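Local coordinates for alpha-acetolactate decarboxylase (Bacillus subtilis subsp. subtilis str. 168, PDB 5XNE), which catalyses the decarboxylation of (2S)-2-acetolactate to (R)-acetoin and carbon dioxide, on the route from pyruvate to butanediol, at residues B[113-124]-B[186-197]. Residues are numbered along the deposited sequence; the frame is centred on the assembly and turned at random.
Sequences RIDGLFKKVQTR and HVFDYVLEDCTV. With ZN (zinc ion), chain D.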
# COMPACT_ATOMS: atom_id res chain seq x y z
N ARG B 113 1.30 21.72 -0.00
CA ARG B 113 0.43 22.83 -0.33
C ARG B 113 1.26 24.02 -0.77
O ARG B 113 2.26 24.37 -0.13
CB ARG B 113 -0.42 23.19 0.88
CG ARG B 113 -1.38 24.30 0.67
CD ARG B 113 -2.16 24.51 1.95
NE ARG B 113 -2.95 25.71 1.86
CZ ARG B 113 -3.90 26.03 2.73
NH1 ARG B 113 -4.20 25.19 3.72
NH2 ARG B 113 -4.57 27.16 2.58
N ILE B 114 0.84 24.62 -1.87
CA ILE B 114 1.45 25.82 -2.43
C ILE B 114 0.39 26.91 -2.42
O ILE B 114 -0.63 26.77 -3.08
CB ILE B 114 1.90 25.61 -3.89
CG1 ILE B 114 3.17 24.78 -4.04
CG2 ILE B 114 2.16 26.91 -4.51
CD1 ILE B 114 3.61 24.73 -5.49
N ASP B 115 0.62 28.00 -1.69
CA ASP B 115 -0.33 29.10 -1.67
C ASP B 115 0.32 30.35 -2.23
O ASP B 115 1.34 30.79 -1.73
CB ASP B 115 -0.84 29.38 -0.26
CG ASP B 115 -1.53 28.19 0.35
OD1 ASP B 115 -2.71 27.94 0.01
OD2 ASP B 115 -0.90 27.50 1.17
N GLY B 116 -0.27 30.92 -3.27
CA GLY B 116 0.29 32.14 -3.83
C GLY B 116 -0.19 32.43 -5.23
O GLY B 116 -1.35 32.17 -5.56
N LEU B 117 0.71 32.98 -6.04
CA LEU B 117 0.38 33.36 -7.41
C LEU B 117 1.15 32.55 -8.42
O LEU B 117 2.36 32.38 -8.31
CB LEU B 117 0.65 34.86 -7.63
CG LEU B 117 -0.50 35.77 -7.20
CD1 LEU B 117 -0.67 35.80 -5.68
CD2 LEU B 117 -0.35 37.18 -7.78
N PHE B 118 0.44 32.04 -9.41
CA PHE B 118 1.04 31.20 -10.42
C PHE B 118 1.01 31.88 -11.75
O PHE B 118 -0.04 32.36 -12.18
CB PHE B 118 0.31 29.87 -10.48
CG PHE B 118 0.23 29.20 -9.15
CD1 PHE B 118 -0.82 29.45 -8.30
CD2 PHE B 118 1.24 28.36 -8.74
CE1 PHE B 118 -0.89 28.86 -7.07
CE2 PHE B 118 1.17 27.76 -7.52
CZ PHE B 118 0.10 28.01 -6.68
N LYS B 119 2.16 31.95 -12.40
CA LYS B 119 2.23 32.50 -13.74
C LYS B 119 1.39 31.67 -14.69
O LYS B 119 0.63 32.21 -15.50
CB LYS B 119 3.68 32.57 -14.22
CG LYS B 119 3.82 33.15 -15.61
CD LYS B 119 5.26 33.49 -15.91
CE LYS B 119 5.38 34.29 -17.19
NZ LYS B 119 4.73 33.60 -18.33
N LYS B 120 1.53 30.35 -14.60
CA LYS B 120 0.71 29.42 -15.37
C LYS B 120 0.26 28.26 -14.49
O LYS B 120 1.00 27.82 -13.62
CB LYS B 120 1.47 28.86 -16.57
CG LYS B 120 2.03 29.90 -17.54
CD LYS B 120 2.76 29.22 -18.69
CE LYS B 120 3.94 30.06 -19.18
NZ LYS B 120 4.67 30.70 -18.05
N VAL B 121 -0.96 27.79 -14.72
CA VAL B 121 -1.39 26.47 -14.24
C VAL B 121 -2.17 25.82 -15.37
O VAL B 121 -3.05 26.45 -15.96
CB VAL B 121 -2.29 26.53 -12.98
CG1 VAL B 121 -2.59 25.11 -12.47
CG2 VAL B 121 -1.66 27.34 -11.88
N GLN B 122 -1.84 24.57 -15.68
CA GLN B 122 -2.66 23.82 -16.61
C GLN B 122 -3.34 22.68 -15.86
O GLN B 122 -2.68 21.93 -15.15
CB GLN B 122 -1.87 23.25 -17.77
CG GLN B 122 -2.77 22.56 -18.77
CD GLN B 122 -2.02 22.01 -19.96
OE1 GLN B 122 -1.37 20.96 -19.87
NE2 GLN B 122 -2.09 22.72 -21.08
N THR B 123 -4.65 22.58 -16.03
CA THR B 123 -5.41 21.53 -15.38
C THR B 123 -6.31 20.78 -16.33
O THR B 123 -6.56 21.22 -17.46
CB THR B 123 -6.31 22.08 -14.27
OG1 THR B 123 -7.37 22.85 -14.85
CG2 THR B 123 -5.51 22.94 -13.28
N ARG B 124 -6.79 19.64 -15.85
CA ARG B 124 -7.94 18.94 -16.43
C ARG B 124 -9.03 18.77 -15.38
O ARG B 124 -8.76 18.81 -14.17
CB ARG B 124 -7.55 17.57 -16.95
CG ARG B 124 -7.09 16.61 -15.84
CD ARG B 124 -8.08 15.46 -15.63
NE ARG B 124 -7.79 14.71 -14.42
CZ ARG B 124 -7.06 13.60 -14.44
NH1 ARG B 124 -6.62 13.16 -15.62
NH2 ARG B 124 -6.79 12.93 -13.31
N HIS B 186 -7.25 18.93 -11.78
CA HIS B 186 -6.07 18.10 -11.67
C HIS B 186 -4.92 18.76 -12.43
O HIS B 186 -5.06 19.07 -13.60
CB HIS B 186 -6.35 16.69 -12.22
CG HIS B 186 -5.13 15.83 -12.35
ND1 HIS B 186 -4.80 14.86 -11.42
CD2 HIS B 186 -4.19 15.77 -13.32
CE1 HIS B 186 -3.69 14.25 -11.81
NE2 HIS B 186 -3.30 14.79 -12.95
N VAL B 187 -3.79 18.96 -11.77
CA VAL B 187 -2.69 19.73 -12.35
C VAL B 187 -1.79 18.90 -13.27
O VAL B 187 -1.29 17.85 -12.87
CB VAL B 187 -1.83 20.34 -11.22
CG1 VAL B 187 -0.58 21.02 -11.79
CG2 VAL B 187 -2.66 21.33 -10.43
N PHE B 188 -1.59 19.39 -14.50
CA PHE B 188 -0.63 18.82 -15.45
C PHE B 188 0.72 19.54 -15.39
O PHE B 188 1.78 18.93 -15.56
CB PHE B 188 -1.15 18.92 -16.89
CG PHE B 188 -2.20 17.91 -17.25
CD1 PHE B 188 -2.21 16.65 -16.69
CD2 PHE B 188 -3.19 18.24 -18.17
CE1 PHE B 188 -3.19 15.72 -17.03
CE2 PHE B 188 -4.18 17.33 -18.51
CZ PHE B 188 -4.17 16.06 -17.95
N ASP B 189 0.68 20.86 -15.21
CA ASP B 189 1.88 21.68 -15.28
C ASP B 189 1.61 23.01 -14.59
O ASP B 189 0.46 23.40 -14.41
CB ASP B 189 2.29 21.90 -16.75
CG ASP B 189 3.69 22.49 -16.88
OD1 ASP B 189 4.52 22.29 -15.98
OD2 ASP B 189 3.95 23.15 -17.91
N TYR B 190 2.68 23.69 -14.19
CA TYR B 190 2.53 24.99 -13.55
C TYR B 190 3.85 25.75 -13.50
O TYR B 190 4.92 25.16 -13.54
CB TYR B 190 1.97 24.83 -12.14
CG TYR B 190 2.76 23.89 -11.26
CD1 TYR B 190 2.54 22.52 -11.30
CD2 TYR B 190 3.71 24.38 -10.38
CE1 TYR B 190 3.25 21.67 -10.50
CE2 TYR B 190 4.43 23.53 -9.56
CZ TYR B 190 4.19 22.17 -9.62
OH TYR B 190 4.90 21.31 -8.82
N VAL B 191 3.74 27.07 -13.42
CA VAL B 191 4.89 27.93 -13.17
C VAL B 191 4.53 28.86 -12.03
O VAL B 191 3.51 29.55 -12.08
CB VAL B 191 5.29 28.76 -14.41
CG1 VAL B 191 6.45 29.69 -14.07
CG2 VAL B 191 5.65 27.84 -15.56
N LEU B 192 5.35 28.84 -10.98
CA LEU B 192 5.11 29.67 -9.81
C LEU B 192 5.65 31.07 -10.08
O LEU B 192 6.74 31.22 -10.63
CB LEU B 192 5.79 29.09 -8.56
CG LEU B 192 5.74 27.56 -8.41
CD1 LEU B 192 6.39 27.10 -7.13
CD2 LEU B 192 4.33 27.08 -8.46
N GLU B 193 4.88 32.08 -9.72
CA GLU B 193 5.39 33.44 -9.74
C GLU B 193 6.02 33.69 -8.38
O GLU B 193 7.19 34.06 -8.27
CB GLU B 193 4.29 34.45 -10.05
CG GLU B 193 4.77 35.89 -10.11
CD GLU B 193 3.89 36.76 -10.97
OE1 GLU B 193 2.95 36.22 -11.60
OE2 GLU B 193 4.13 37.98 -11.03
N ASP B 194 5.22 33.47 -7.34
CA ASP B 194 5.71 33.43 -5.97
C ASP B 194 4.69 32.69 -5.12
O ASP B 194 3.49 32.82 -5.32
CB ASP B 194 5.95 34.83 -5.43
CG ASP B 194 4.68 35.65 -5.36
OD1 ASP B 194 3.97 35.55 -4.34
OD2 ASP B 194 4.39 36.39 -6.33
N CYS B 195 5.18 31.91 -4.16
CA CYS B 195 4.27 31.17 -3.29
C CYS B 195 4.91 30.76 -1.99
O CYS B 195 6.14 30.74 -1.86
CB CYS B 195 3.74 29.92 -4.01
SG CYS B 195 4.93 28.53 -4.17
N THR B 196 4.07 30.43 -1.01
CA THR B 196 4.51 29.77 0.20
C THR B 196 4.24 28.28 0.08
O THR B 196 3.16 27.87 -0.38
CB THR B 196 3.82 30.35 1.45
OG1 THR B 196 4.18 29.59 2.61
CG2 THR B 196 2.31 30.32 1.30
N VAL B 197 5.23 27.47 0.45
CA VAL B 197 5.07 26.02 0.47
C VAL B 197 4.96 25.53 1.90
O VAL B 197 5.66 26.01 2.80
CB VAL B 197 6.25 25.31 -0.21
CG1 VAL B 197 5.97 23.81 -0.31
CG2 VAL B 197 6.47 25.88 -1.60
ZN ZN D . -6.00 13.83 -9.75
O HOH W 1 1.45 26.72 1.86
O HOH W 2 -6.15 11.77 -10.80
O HOH W 3 -7.37 12.53 -8.55
O HOH W 4 -7.90 13.77 -11.04
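Arg124 and His186 pair through both backbone N-H groups at the zinc end of a bent antiparallel ladder, with His186 N 2.8 Å from Arg124 O. Classic beta bulges, where one residue faces two on the other strand, shift the register three times along this ladder: Lys119 and Lys120 face Val191, Phe188 and Asp189 face Gln122, and Glu193 and Asp194 face Leu117, whose O takes both their N-H groups. Straightest is Gln122 N to Asp189 O, 176° at the hydrogen.

His186 binds zinc through ND1 at 2.3 Å, beside His173, His175 and three waters, while its NE2 bonds to Glu233 O. The Arg124 guanidinium lies on one face of this ring, centres 3.8 Å apart and planes 29° from parallel. A bend at chi2 (112°) folds the arginine over the imidazole, and a salt bridge to Glu44 holds NE. A leucine in place of Arg124 would probably uncover that imidazole face and leave Glu44 without the charge it pairs with. The Phe188 ring, steeply turned to the guanidinium, meets the arginine's aliphatic stem, CZ to CG at 3.6 Å.

At the far end Asp115 and Thr196 exchange two backbone bonds, and a water links Asp115 OD2 with Thr196 O. Arg113 NE and NH2 both grip Asp115 OD1, NE at its syn lone pair, and Thr154 bonds OD1 too. Gly116 suits the corner, since a CB would clash with Asp194 O. On the side packed against Phe95 of helix 92-100, Ile114 CD1 and Leu192 CD2 meet tip to tip. The same leucine CD2 sits in the plane of the Phe118 ring, at its edge, 3.4 Å from CD2 of that phenylalanine.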